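Long-range contacts in phosphoserine phosphatase (Homo sapiens, PDB 6HYY), which catalyses the magnesium-dependent hydrolysis of phosphoserine to serine and inorganic phosphate, as a member of the haloacid dehalogenase-like hydrolases: residues 18-23 and 173-178; 190-195 and 210-215; 86-91 and 116-121; 10-15 and 168-173. All coordinates share one frame; numbering follows the deposited sequence.

Contact 1. Residues 18-23 and 173-178; sequences DSTVIR and IGDGAT. With MG (magnesium ion), chain D; SER (serine), chain E; PO4 (phosphate ion), chain C.
A chi1 of 67° sets the carboxylate of D175 between its own backbone N and carbonyl carbon, while T20 turns OG1 away from its carbonyl carbon (chi1 -64°), where it is hydrogen-bonded to D16 OD2, another magnesium ligand, and lies 3.2 Å from D175 OD1. The two meet at the magnesium site of the haloacid dehalogenase-like fold, where helix 17-21 lies beside the end of strand 170-174. The metal is held by D18 O and D175 OD1, both at 2.3 Å, by D16 and by three waters. D18 thus serves twice: its carbonyl grips magnesium and its side chain grips product. OD2 accepts a short 2.5 Å bond from the amino N of the bound serine, and D18 N donates to the serine OG at 3.0 Å. An alanine here removes the carboxylate and would probably leave the serine amino group without that anionic mate and G26 N without its acceptor. D175 OD2 receives a metal-bound water and a salt bridge from R198, which should fix the carboxylate's rotation. G176 suits its place because a CB would collide with the phosphate. Beyond it T178 holds one phosphate oxygen, O2, through N at 2.9 Å and OG1 at 2.7 Å.

Contact 2. Residues 190-195 and 210-215; sequences IGFGGN and TDFVEL
At the margin of the Rossmann-like sheet, where strand 188-192 ends and the chain folds back after strand 207-209, F192 and F212 form an offset stack. Their planes are only 7° apart and the ring centroids lie 4.0 Å from each other, with F192 CZ 3.5 Å from F212 CE2. F192 swings its ring out opposite its own backbone N (chi1 -179°), the side chains crossing at about a right angle although the rings lie nearly flat together. The backbone N of G194 lies over the other face of F192, toward its rim. Replacing F192 by an alanine is likely to open a gap between F212 and the 193-194 turn and set the F212 ring freer to move. Glycine suits position 194, whose CA lies 3.1 Å from T210 O: a CB there would clash with that carbonyl and with F192. At the other end of the contact, I190 CD1 meets L215 CD2 at 4.4 Å, both resting on helix 2-8. The second segment is braced internally: E214 OE2 accepts from T210 N at 3.0 Å, and D211 OD1 takes V213 N in a nearly straight bond, the Asx turn that often starts a helical stretch.

Contact 3. Residues 86-91 and 116-121; sequences GIRELV and ASKLNI
L119 packs its CD2 methyl against the first turn of helix 87-96, and here the contact is tight. CD2 sits 3.8 Å from R88 CA and 3.9 Å from R88 CG, and also touches I87 CG2. With CG turned away from its carbonyl carbon (chi1 -61°), L119 carries its branch back to the helix, where a leucine offers a methyl broad enough to cover backbone and side chain at once. One turn on, V91 CG1 rests 3.6 Å from L119 O and 4.2 Å from I121 CG1, the V91 and I121 side chains crossing at about a right angle. Branched residues fit this buried seam between helix and loop. The loop belongs to the beta-alpha-beta crossover that runs from strand 100-105 through helix 109-116 to strand 126-133; it is shaped by A116 O, which accepts I121 N and L119 N from opposite faces of its plane. I121 reaches V101 and L103 of strand 100-105. The outer side is looser and polar. Extended R88 and the bent chain of K118 cross there, NH2 of R88 lying 3.9 Å from K118 CE. The like charges of R88 NH2 and K118 NZ come within 4.1 Å, a proximity that solvent around the exposed R88 probably screens.

Contact 4. Residues 10-15 and 168-173; sequences ADAVCF and KKIIMI
F15 and I173 lie side by side and point the same way, F15 CE1 3.8 Å from I173 CD1, as neighbours across two parallel strands of the Rossmann-like haloacid dehalogenase fold. Strands 12-15 and 170-173 run 20° apart, paired so that side chains at the same level share a face. V13, F15, I171 and I173 occupy one face. There V13 CG1 approaches the same I173 CD1 obliquely, at 3.7 Å, so one methyl fills the groove between a valine and a phenylalanine; F7 of helix 2-8 adjoins I173, and helix 87-96 adjoins F15. A12, C14, I170 and M172 make up the opposite face, against helix 153-165. On this face the first strand carries the small A12 and C14, which suits it: C14 SG touches I170 CG2 at 3.9 Å, and M172, bent at chi2, folds its sulfur back to 4.1 Å from C14 CB. Backbone bonds alternate between the strands; the C14 N to I171 O bond is 2.8 Å long and nearly straight.

Just before the strands, D11 adds its side chain to the pairing: its N donates to K169 O, and its carboxylate, with CG tucked over its own main chain (chi1 59°), is aimed at the residues just before the partner strand. An aspartate is short enough to receive two successive backbone N-H groups there. OD1 is met by K169 N from above the carboxylate plane, whereas OD2 accepts K168 N on its syn side, at 2.9 Å and 16° out of that plane.

From the N terminus, residues 10-15 open contact 4 and, a few residues later, 18-23 open contact 1. Contact 3 then forms and closes within both of these long loops, joining helix 87-96 to the turn after helix 109-116. Contact 4 closes first, at 168-173, and contact 1 follows at 173-178; their segments alternate, so the two cross, sharing I173 on strand 170-174. Contact 2 comes last, a short separate closure that ties strand 188-192 to the loop beyond strand 207-209. Strand 170-174 lies between strands 12-16 and 188-192 and pairs with both, while F15, L90 and F212 pack contacts 4, 3 and 2 together over one face.

Contact 1. Residues 18-23 and 173-178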
loop_
_atom_site.group_PDB
_atom_site.type_symbol
_atom_site.label_atom_id
_atom_site.label_comp_id
_atom_site.label_asym_id
_atom_site.label_seq_id
_atom_site.Cartn_x
_atom_site.Cartn_y
_atom_site.Cartn_z
ATOM N N ASP A 18 -1.667 -2.988 -0.798
ATOM C CA ASP A 18 -2.058 -4.397 -0.947
ATOM C C ASP A 18 -2.698 -4.934 0.332
ATOM O O ASP A 18 -2.105 -4.883 1.414
ATOM C CB ASP A 18 -0.877 -5.318 -1.303
ATOM C CG ASP A 18 -0.257 -5.042 -2.676
ATOM O OD1 ASP A 18 -0.904 -4.449 -3.560
ATOM O OD2 ASP A 18 0.917 -5.442 -2.875
ATOM N N SER A 19 -3.899 -5.495 0.189
ATOM C CA SER A 19 -4.727 -6.060 1.247
ATOM C C SER A 19 -5.235 -5.024 2.235
ATOM O O SER A 19 -5.899 -5.384 3.206
ATOM C CB SER A 19 -4.011 -7.188 1.998
ATOM O OG SER A 19 -3.643 -8.197 1.074
ATOM N N THR A 20 -4.995 -3.730 1.987
ATOM C CA THR A 20 -5.567 -2.673 2.814
ATOM C C THR A 20 -6.498 -1.806 1.976
ATOM O O THR A 20 -7.714 -1.939 2.101
ATOM C CB THR A 20 -4.464 -1.852 3.480
ATOM O OG1 THR A 20 -3.746 -2.722 4.367
ATOM C CG2 THR A 20 -5.055 -0.744 4.297
ATOM N N VAL A 21 -5.971 -0.966 1.091
ATOM C CA VAL A 21 -6.825 -0.156 0.218
ATOM C C VAL A 21 -7.484 -1.021 -0.850
ATOM O O VAL A 21 -8.626 -0.764 -1.258
ATOM C CB VAL A 21 -5.992 0.972 -0.416
ATOM C CG1 VAL A 21 -6.786 1.692 -1.515
ATOM C CG2 VAL A 21 -5.592 1.963 0.649
ATOM N N ILE A 22 -6.773 -2.032 -1.340
ATOM C CA ILE A 22 -7.356 -2.994 -2.276
ATOM C C ILE A 22 -7.409 -4.370 -1.618
ATOM O O ILE A 22 -6.707 -4.658 -0.658
ATOM C CB ILE A 22 -6.592 -3.058 -3.613
ATOM C CG1 ILE A 22 -5.146 -3.530 -3.387
ATOM C CG2 ILE A 22 -6.673 -1.702 -4.346
ATOM C CD1 ILE A 22 -4.318 -3.654 -4.671
ATOM N N ARG A 23 -8.259 -5.243 -2.171
ATOM C CA ARG A 23 -8.469 -6.550 -1.554
ATOM C C ARG A 23 -7.317 -7.506 -1.832
ATOM O O ARG A 23 -7.033 -8.382 -1.005
ATOM C CB ARG A 23 -9.794 -7.146 -2.047
ATOM C CG ARG A 23 -10.930 -6.133 -2.025
ATOM C CD ARG A 23 -12.262 -6.779 -1.669
ATOM N NE ARG A 23 -12.424 -6.856 -0.219
ATOM C CZ ARG A 23 -13.564 -7.139 0.405
ATOM N NH1 ARG A 23 -14.676 -7.370 -0.289
ATOM N NH2 ARG A 23 -13.590 -7.185 1.733
ATOM N N ILE A 173 -1.643 3.273 8.234
ATOM C CA ILE A 173 -2.732 2.290 8.279
ATOM C C ILE A 173 -2.394 1.149 7.345
ATOM O O ILE A 173 -2.158 1.374 6.155
ATOM C CB ILE A 173 -4.079 2.918 7.892
ATOM C CG1 ILE A 173 -4.414 4.067 8.854
ATOM C CG2 ILE A 173 -5.184 1.822 7.877
ATOM C CD1 ILE A 173 -5.802 4.691 8.675
ATOM N N GLY A 174 -2.376 -0.073 7.878
ATOM C CA GLY A 174 -2.055 -1.211 7.028
ATOM C C GLY A 174 -2.283 -2.521 7.748
ATOM O O GLY A 174 -2.572 -2.562 8.949
ATOM N N ASP A 175 -2.179 -3.600 6.975
ATOM C CA ASP A 175 -2.524 -4.924 7.473
ATOM C C ASP A 175 -1.346 -5.720 8.001
ATOM O O ASP A 175 -1.565 -6.689 8.738
ATOM C CB ASP A 175 -3.196 -5.744 6.362
ATOM C CG ASP A 175 -2.245 -6.070 5.227
ATOM O OD1 ASP A 175 -1.708 -5.129 4.622
ATOM O OD2 ASP A 175 -2.022 -7.272 4.929
ATOM N N GLY A 176 -0.108 -5.342 7.669
ATOM C CA GLY A 176 1.028 -6.221 7.831
ATOM C C GLY A 176 2.063 -5.704 8.818
ATOM O O GLY A 176 2.027 -4.554 9.260
ATOM N N ALA A 177 3.008 -6.587 9.148
ATOM C CA ALA A 177 4.054 -6.203 10.091
ATOM C C ALA A 177 4.920 -5.066 9.554
ATOM O O ALA A 177 5.360 -4.208 10.335
ATOM C CB ALA A 177 4.906 -7.426 10.443
ATOM N N THR A 178 5.156 -5.017 8.236
ATOM C CA THR A 178 5.939 -3.911 7.686
ATOM C C THR A 178 5.231 -2.574 7.868
ATOM O O THR A 178 5.892 -1.540 7.981
ATOM C CB THR A 178 6.270 -4.139 6.212
ATOM O OG1 THR A 178 5.073 -4.109 5.416
ATOM C CG2 THR A 178 6.991 -5.467 6.034
HETATM MG MG MG D . -0.311 -4.923 2.841
HETATM N N SER E . 3.054 -4.902 -1.607
HETATM C CA SER E . 2.926 -3.634 -0.899
HETATM C C SER E . 3.897 -3.591 0.274
HETATM O O SER E . 3.469 -3.298 1.385
HETATM C CB SER E . 1.518 -3.435 -0.382
HETATM O OG SER E . 1.122 -2.084 -0.328
HETATM O OXT SER E . 5.095 -3.870 0.167
HETATM P P PO4 C . 3.882 -7.489 5.108
HETATM O O1 PO4 C . 3.211 -7.094 3.818
HETATM O O2 PO4 C . 3.775 -6.370 6.103
HETATM O O3 PO4 C . 3.229 -8.739 5.651
HETATM O O4 PO4 C . 5.335 -7.817 4.846
HETATM O O HOH W 1 -0.447 -7.160 2.728
HETATM O O HOH W 2 1.279 -5.365 1.649
HETATM O O HOH W 3 1.458 -4.838 4.195
#

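Contact 2. Residues 190-195 and 210-215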
loop_
_atom_site.group_PDB
_atom_site.type_symbol
_atom_site.label_atom_id
_atom_site.label_comp_id
_atom_site.label_asym_id
_atom_site.label_seq_id
_atom_site.Cartn_x
_atom_site.Cartn_y
_atom_site.Cartn_z
ATOM N N ILE A 190 -2.525 2.199 12.822
ATOM C CA ILE A 190 -3.783 1.475 12.933
ATOM C C ILE A 190 -3.697 0.243 12.043
ATOM O O ILE A 190 -3.561 0.361 10.821
ATOM C CB ILE A 190 -4.988 2.339 12.539
ATOM C CG1 ILE A 190 -5.014 3.627 13.373
ATOM C CG2 ILE A 190 -6.260 1.527 12.738
ATOM C CD1 ILE A 190 -6.081 4.630 12.932
ATOM N N GLY A 191 -3.795 -0.941 12.652
ATOM C CA GLY A 191 -3.822 -2.167 11.874
ATOM C C GLY A 191 -5.184 -2.412 11.260
ATOM O O GLY A 191 -6.213 -1.987 11.785
ATOM N N PHE A 192 -5.177 -3.073 10.105
ATOM C CA PHE A 192 -6.405 -3.295 9.343
ATOM C C PHE A 192 -6.566 -4.762 8.975
ATOM O O PHE A 192 -5.726 -5.320 8.262
ATOM C CB PHE A 192 -6.420 -2.439 8.073
ATOM C CG PHE A 192 -7.678 -2.615 7.282
ATOM C CD1 PHE A 192 -8.873 -2.063 7.733
ATOM C CD2 PHE A 192 -7.674 -3.341 6.112
ATOM C CE1 PHE A 192 -10.038 -2.233 7.041
ATOM C CE2 PHE A 192 -8.867 -3.529 5.399
ATOM C CZ PHE A 192 -10.036 -2.970 5.864
ATOM N N GLY A 193 -7.694 -5.345 9.374
ATOM C CA GLY A 193 -7.923 -6.760 9.130
ATOM C C GLY A 193 -9.170 -7.061 8.317
ATOM O O GLY A 193 -9.698 -8.177 8.366
ATOM N N GLY A 194 -9.649 -6.084 7.548
ATOM C CA GLY A 194 -10.880 -6.288 6.792
ATOM C C GLY A 194 -10.764 -7.299 5.672
ATOM O O GLY A 194 -11.767 -7.903 5.264
ATOM N N ASN A 195 -9.560 -7.500 5.141
ATOM C CA ASN A 195 -9.367 -8.457 4.062
ATOM C C ASN A 195 -8.790 -9.773 4.566
ATOM O O ASN A 195 -9.369 -10.840 4.342
ATOM C CB ASN A 195 -8.495 -7.848 2.962
ATOM C CG ASN A 195 -9.239 -6.775 2.195
ATOM O OD1 ASN A 195 -10.353 -7.007 1.715
ATOM N ND2 ASN A 195 -8.658 -5.587 2.112
ATOM N N THR A 210 -11.300 -3.882 11.698
ATOM C CA THR A 210 -11.591 -4.830 10.628
ATOM C C THR A 210 -12.566 -4.281 9.601
ATOM O O THR A 210 -12.936 -5.002 8.668
ATOM C CB THR A 210 -12.151 -6.150 11.186
ATOM O OG1 THR A 210 -13.208 -5.873 12.113
ATOM C CG2 THR A 210 -11.057 -6.947 11.884
ATOM N N ASP A 211 -13.003 -3.038 9.745
ATOM C CA ASP A 211 -13.897 -2.442 8.765
ATOM C C ASP A 211 -13.660 -0.941 8.791
ATOM O O ASP A 211 -13.635 -0.335 9.867
ATOM C CB ASP A 211 -15.358 -2.786 9.072
ATOM C CG ASP A 211 -16.285 -2.531 7.894
ATOM O OD1 ASP A 211 -16.174 -1.456 7.263
ATOM O OD2 ASP A 211 -17.124 -3.410 7.598
ATOM N N PHE A 212 -13.459 -0.347 7.614
ATOM C CA PHE A 212 -13.180 1.079 7.568
ATOM C C PHE A 212 -14.330 1.914 8.136
ATOM O O PHE A 212 -14.106 3.069 8.510
ATOM C CB PHE A 212 -12.838 1.490 6.131
ATOM C CG PHE A 212 -11.425 1.122 5.713
ATOM C CD1 PHE A 212 -10.327 1.496 6.491
ATOM C CD2 PHE A 212 -11.200 0.393 4.558
ATOM C CE1 PHE A 212 -9.035 1.148 6.100
ATOM C CE2 PHE A 212 -9.913 0.049 4.157
ATOM C CZ PHE A 212 -8.827 0.422 4.928
ATOM N N VAL A 213 -15.531 1.336 8.267
ATOM C CA VAL A 213 -16.643 2.043 8.908
ATOM C C VAL A 213 -16.274 2.498 10.316
ATOM O O VAL A 213 -16.768 3.528 10.789
ATOM C CB VAL A 213 -17.921 1.171 8.952
ATOM C CG1 VAL A 213 -18.468 0.912 7.558
ATOM C CG2 VAL A 213 -17.686 -0.116 9.724
ATOM N N GLU A 214 -15.425 1.740 11.017
ATOM C CA GLU A 214 -15.132 2.077 12.408
ATOM C C GLU A 214 -14.507 3.457 12.536
ATOM O O GLU A 214 -14.729 4.147 13.538
ATOM C CB GLU A 214 -14.225 1.021 13.031
ATOM C CG GLU A 214 -14.817 -0.370 12.997
ATOM C CD GLU A 214 -13.838 -1.413 13.476
ATOM O OE1 GLU A 214 -13.240 -1.198 14.550
ATOM O OE2 GLU A 214 -13.653 -2.433 12.777
ATOM N N LEU A 215 -13.722 3.875 11.546
ATOM C CA LEU A 215 -13.239 5.250 11.529
ATOM C C LEU A 215 -14.303 6.216 11.035
ATOM O O LEU A 215 -14.231 7.411 11.347
ATOM C CB LEU A 215 -11.984 5.345 10.661
ATOM C CG LEU A 215 -10.907 4.360 11.099
ATOM C CD1 LEU A 215 -9.745 4.345 10.123
ATOM C CD2 LEU A 215 -10.433 4.716 12.502
#

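Contact 3. Residues 86-91 and 116-121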
loop_
_atom_site.group_PDB
_atom_site.type_symbol
_atom_site.label_atom_id
_atom_site.label_comp_id
_atom_site.label_asym_id
_atom_site.label_seq_id
_atom_site.Cartn_x
_atom_site.Cartn_y
_atom_site.Cartn_z
ATOM N N GLY A 86 -15.599 0.598 1.942
ATOM C CA GLY A 86 -15.425 1.690 2.860
ATOM C C GLY A 86 -14.274 2.626 2.557
ATOM O O GLY A 86 -14.275 3.743 3.073
ATOM N N ILE A 87 -13.299 2.206 1.743
ATOM C CA ILE A 87 -12.124 3.077 1.583
ATOM C C ILE A 87 -12.460 4.337 0.777
ATOM O O ILE A 87 -11.936 5.424 1.086
ATOM C CB ILE A 87 -10.919 2.313 0.997
ATOM C CG1 ILE A 87 -9.642 3.173 1.062
ATOM C CG2 ILE A 87 -11.107 1.954 -0.425
ATOM C CD1 ILE A 87 -9.221 3.615 2.481
ATOM N N ARG A 88 -13.360 4.267 -0.212
ATOM C CA ARG A 88 -13.722 5.488 -0.941
ATOM C C ARG A 88 -14.332 6.525 -0.005
ATOM O O ARG A 88 -13.970 7.714 -0.041
ATOM C CB ARG A 88 -14.721 5.178 -2.059
ATOM C CG ARG A 88 -14.184 4.422 -3.246
ATOM C CD ARG A 88 -15.363 4.158 -4.226
ATOM N NE ARG A 88 -15.014 3.218 -5.286
ATOM C CZ ARG A 88 -15.011 1.883 -5.156
ATOM N NH1 ARG A 88 -15.364 1.281 -4.013
ATOM N NH2 ARG A 88 -14.655 1.135 -6.190
ATOM N N GLU A 89 -15.278 6.100 0.838
ATOM C CA GLU A 89 -15.929 7.017 1.764
ATOM C C GLU A 89 -14.931 7.572 2.775
ATOM O O GLU A 89 -14.958 8.765 3.089
ATOM C CB GLU A 89 -17.092 6.317 2.475
ATOM C CG GLU A 89 -17.933 7.286 3.280
ATOM C CD GLU A 89 -19.129 6.634 3.941
ATOM O OE1 GLU A 89 -19.355 5.425 3.722
ATOM O OE2 GLU A 89 -19.838 7.340 4.682
ATOM N N LEU A 90 -14.044 6.716 3.290
ATOM C CA LEU A 90 -13.056 7.152 4.278
ATOM C C LEU A 90 -12.101 8.184 3.692
ATOM O O LEU A 90 -11.854 9.227 4.313
ATOM C CB LEU A 90 -12.283 5.952 4.823
ATOM C CG LEU A 90 -11.201 6.298 5.856
ATOM C CD1 LEU A 90 -11.812 6.975 7.074
ATOM C CD2 LEU A 90 -10.471 5.041 6.271
ATOM N N VAL A 91 -11.537 7.909 2.509
ATOM C CA VAL A 91 -10.638 8.902 1.905
ATOM C C VAL A 91 -11.394 10.191 1.628
ATOM O O VAL A 91 -10.867 11.291 1.833
ATOM C CB VAL A 91 -9.969 8.358 0.630
ATOM C CG1 VAL A 91 -9.201 9.477 -0.077
ATOM C CG2 VAL A 91 -9.005 7.217 0.958
ATOM N N ALA A 116 -5.067 5.259 -6.952
ATOM C CA ALA A 116 -5.121 6.636 -6.460
ATOM C C ALA A 116 -6.091 7.485 -7.271
ATOM O O ALA A 116 -6.858 8.282 -6.709
ATOM C CB ALA A 116 -3.727 7.252 -6.495
ATOM N N SER A 117 -6.065 7.316 -8.594
ATOM C CA SER A 117 -7.048 7.841 -9.527
ATOM C C SER A 117 -8.264 6.939 -9.631
ATOM O O SER A 117 -8.734 6.607 -10.716
ATOM C CB SER A 117 -6.403 8.039 -10.881
ATOM O OG SER A 117 -7.336 8.635 -11.755
ATOM N N LYS A 118 -8.703 6.428 -8.490
ATOM C CA LYS A 118 -10.097 6.189 -8.200
ATOM C C LYS A 118 -10.493 6.889 -6.918
ATOM O O LYS A 118 -11.686 7.135 -6.709
ATOM C CB LYS A 118 -10.407 4.675 -8.094
ATOM C CG LYS A 118 -10.733 4.042 -9.454
ATOM C CD LYS A 118 -10.613 2.516 -9.492
ATOM C CE LYS A 118 -11.741 1.844 -8.732
ATOM N NZ LYS A 118 -11.723 0.348 -8.878
ATOM N N LEU A 119 -9.517 7.287 -6.096
ATOM C CA LEU A 119 -9.730 7.860 -4.767
ATOM C C LEU A 119 -9.424 9.353 -4.710
ATOM O O LEU A 119 -9.327 9.919 -3.605
ATOM C CB LEU A 119 -8.853 7.141 -3.733
ATOM C CG LEU A 119 -9.128 5.644 -3.587
ATOM C CD1 LEU A 119 -7.940 4.952 -2.899
ATOM C CD2 LEU A 119 -10.401 5.413 -2.792
ATOM N N ASN A 120 -9.223 9.990 -5.864
ATOM C CA ASN A 120 -8.874 11.413 -5.944
ATOM C C ASN A 120 -7.604 11.747 -5.179
ATOM O O ASN A 120 -7.451 12.867 -4.677
ATOM C CB ASN A 120 -10.015 12.282 -5.453
ATOM C CG ASN A 120 -11.266 11.976 -6.171
ATOM O OD1 ASN A 120 -12.131 11.279 -5.655
ATOM N ND2 ASN A 120 -11.352 12.448 -7.404
ATOM N N ILE A 121 -6.691 10.790 -5.108
ATOM C CA ILE A 121 -5.380 10.992 -4.502
ATOM C C ILE A 121 -4.408 11.352 -5.620
ATOM O O ILE A 121 -4.237 10.552 -6.558
ATOM C CB ILE A 121 -4.925 9.734 -3.755
ATOM C CG1 ILE A 121 -5.873 9.443 -2.581
ATOM C CG2 ILE A 121 -3.462 9.884 -3.269
ATOM C CD1 ILE A 121 -5.636 8.071 -1.926
#

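Contact 4. Residues 10-15 and 168-173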
loop_
_atom_site.group_PDB
_atom_site.type_symbol
_atom_site.label_atom_id
_atom_site.label_comp_id
_atom_site.label_asym_id
_atom_site.label_seq_id
_atom_site.Cartn_x
_atom_site.Cartn_y
_atom_site.Cartn_z
ATOM N N ALA A 10 -4.958 13.604 13.236
ATOM C CA ALA A 10 -3.935 13.436 12.211
ATOM C C ALA A 10 -4.030 14.534 11.164
ATOM O O ALA A 10 -5.127 14.912 10.745
ATOM C CB ALA A 10 -4.087 12.079 11.531
ATOM N N ASP A 11 -2.882 15.038 10.711
ATOM C CA ASP A 11 -2.925 15.874 9.516
ATOM C C ASP A 11 -2.440 15.153 8.266
ATOM O O ASP A 11 -2.580 15.700 7.170
ATOM C CB ASP A 11 -2.172 17.203 9.707
ATOM C CG ASP A 11 -0.723 17.035 10.055
ATOM O OD1 ASP A 11 -0.274 15.922 10.377
ATOM O OD2 ASP A 11 -0.007 18.074 10.013
ATOM N N ALA A 12 -1.938 13.922 8.391
ATOM C CA ALA A 12 -1.631 13.111 7.224
ATOM C C ALA A 12 -1.902 11.654 7.575
ATOM O O ALA A 12 -1.636 11.215 8.696
ATOM C CB ALA A 12 -0.186 13.299 6.736
ATOM N N VAL A 13 -2.464 10.908 6.621
ATOM C CA VAL A 13 -2.701 9.482 6.800
ATOM C C VAL A 13 -2.093 8.764 5.612
ATOM O O VAL A 13 -2.373 9.116 4.461
ATOM C CB VAL A 13 -4.202 9.165 6.909
ATOM C CG1 VAL A 13 -4.418 7.636 6.884
ATOM C CG2 VAL A 13 -4.807 9.777 8.152
ATOM N N CYS A 14 -1.242 7.785 5.884
ATOM C CA CYS A 14 -0.624 6.972 4.845
ATOM C C CYS A 14 -1.255 5.593 4.888
ATOM O O CYS A 14 -1.312 4.977 5.953
ATOM C CB CYS A 14 0.884 6.830 5.028
ATOM S SG CYS A 14 1.753 8.410 5.052
ATOM N N PHE A 15 -1.742 5.130 3.744
ATOM C CA PHE A 15 -2.337 3.810 3.628
ATOM C C PHE A 15 -1.399 2.884 2.875
ATOM O O PHE A 15 -0.921 3.231 1.788
ATOM C CB PHE A 15 -3.646 3.858 2.852
ATOM C CG PHE A 15 -4.795 4.489 3.571
ATOM C CD1 PHE A 15 -5.632 3.740 4.392
ATOM C CD2 PHE A 15 -5.065 5.841 3.399
ATOM C CE1 PHE A 15 -6.704 4.320 5.040
ATOM C CE2 PHE A 15 -6.160 6.434 4.031
ATOM C CZ PHE A 15 -6.969 5.679 4.874
ATOM N N LYS A 168 2.428 17.437 11.528
ATOM C CA LYS A 168 2.377 17.290 12.987
ATOM C C LYS A 168 2.113 15.858 13.422
ATOM O O LYS A 168 2.704 15.380 14.396
ATOM C CB LYS A 168 1.322 18.211 13.597
ATOM C CG LYS A 168 1.357 19.541 12.972
ATOM C CD LYS A 168 2.515 20.191 13.685
ATOM C CE LYS A 168 2.683 21.576 13.166
ATOM N NZ LYS A 168 1.526 22.339 13.517
ATOM N N LYS A 169 1.239 15.154 12.718
ATOM C CA LYS A 169 0.779 13.862 13.208
ATOM C C LYS A 169 0.436 13.006 11.991
ATOM O O LYS A 169 -0.616 13.203 11.378
ATOM C CB LYS A 169 -0.418 14.023 14.130
ATOM C CG LYS A 169 -0.903 12.699 14.714
ATOM C CD LYS A 169 -1.525 12.898 16.083
ATOM C CE LYS A 169 -1.435 11.635 16.924
ATOM N NZ LYS A 169 -2.133 11.819 18.238
ATOM N N ILE A 170 1.324 12.072 11.661
ATOM C CA ILE A 170 1.139 11.142 10.548
ATOM C C ILE A 170 0.730 9.782 11.101
ATOM O O ILE A 170 1.420 9.208 11.951
ATOM C CB ILE A 170 2.419 11.007 9.709
ATOM C CG1 ILE A 170 2.896 12.350 9.205
ATOM C CG2 ILE A 170 2.189 10.092 8.506
ATOM C CD1 ILE A 170 4.242 12.237 8.497
ATOM N N ILE A 171 -0.363 9.228 10.583
ATOM C CA ILE A 171 -0.828 7.900 10.971
ATOM C C ILE A 171 -0.582 6.955 9.807
ATOM O O ILE A 171 -0.886 7.293 8.655
ATOM C CB ILE A 171 -2.319 7.913 11.346
ATOM C CG1 ILE A 171 -2.551 8.859 12.541
ATOM C CG2 ILE A 171 -2.818 6.492 11.651
ATOM C CD1 ILE A 171 -3.965 8.843 13.073
ATOM N N MET A 172 -0.012 5.789 10.102
ATOM C CA MET A 172 0.128 4.709 9.123
ATOM C C MET A 172 -0.994 3.692 9.326
ATOM O O MET A 172 -1.281 3.326 10.465
ATOM C CB MET A 172 1.476 4.008 9.288
ATOM C CG MET A 172 1.664 2.814 8.372
ATOM S SD MET A 172 2.151 3.343 6.717
ATOM C CE MET A 172 1.532 2.011 5.673
ATOM N N ILE A 173 -1.643 3.273 8.234
ATOM C CA ILE A 173 -2.732 2.290 8.279
ATOM C C ILE A 173 -2.394 1.149 7.345
ATOM O O ILE A 173 -2.158 1.374 6.155
ATOM C CB ILE A 173 -4.079 2.918 7.892
ATOM C CG1 ILE A 173 -4.414 4.067 8.854
ATOM C CG2 ILE A 173 -5.184 1.822 7.877
ATOM C CD1 ILE A 173 -5.802 4.691 8.675
#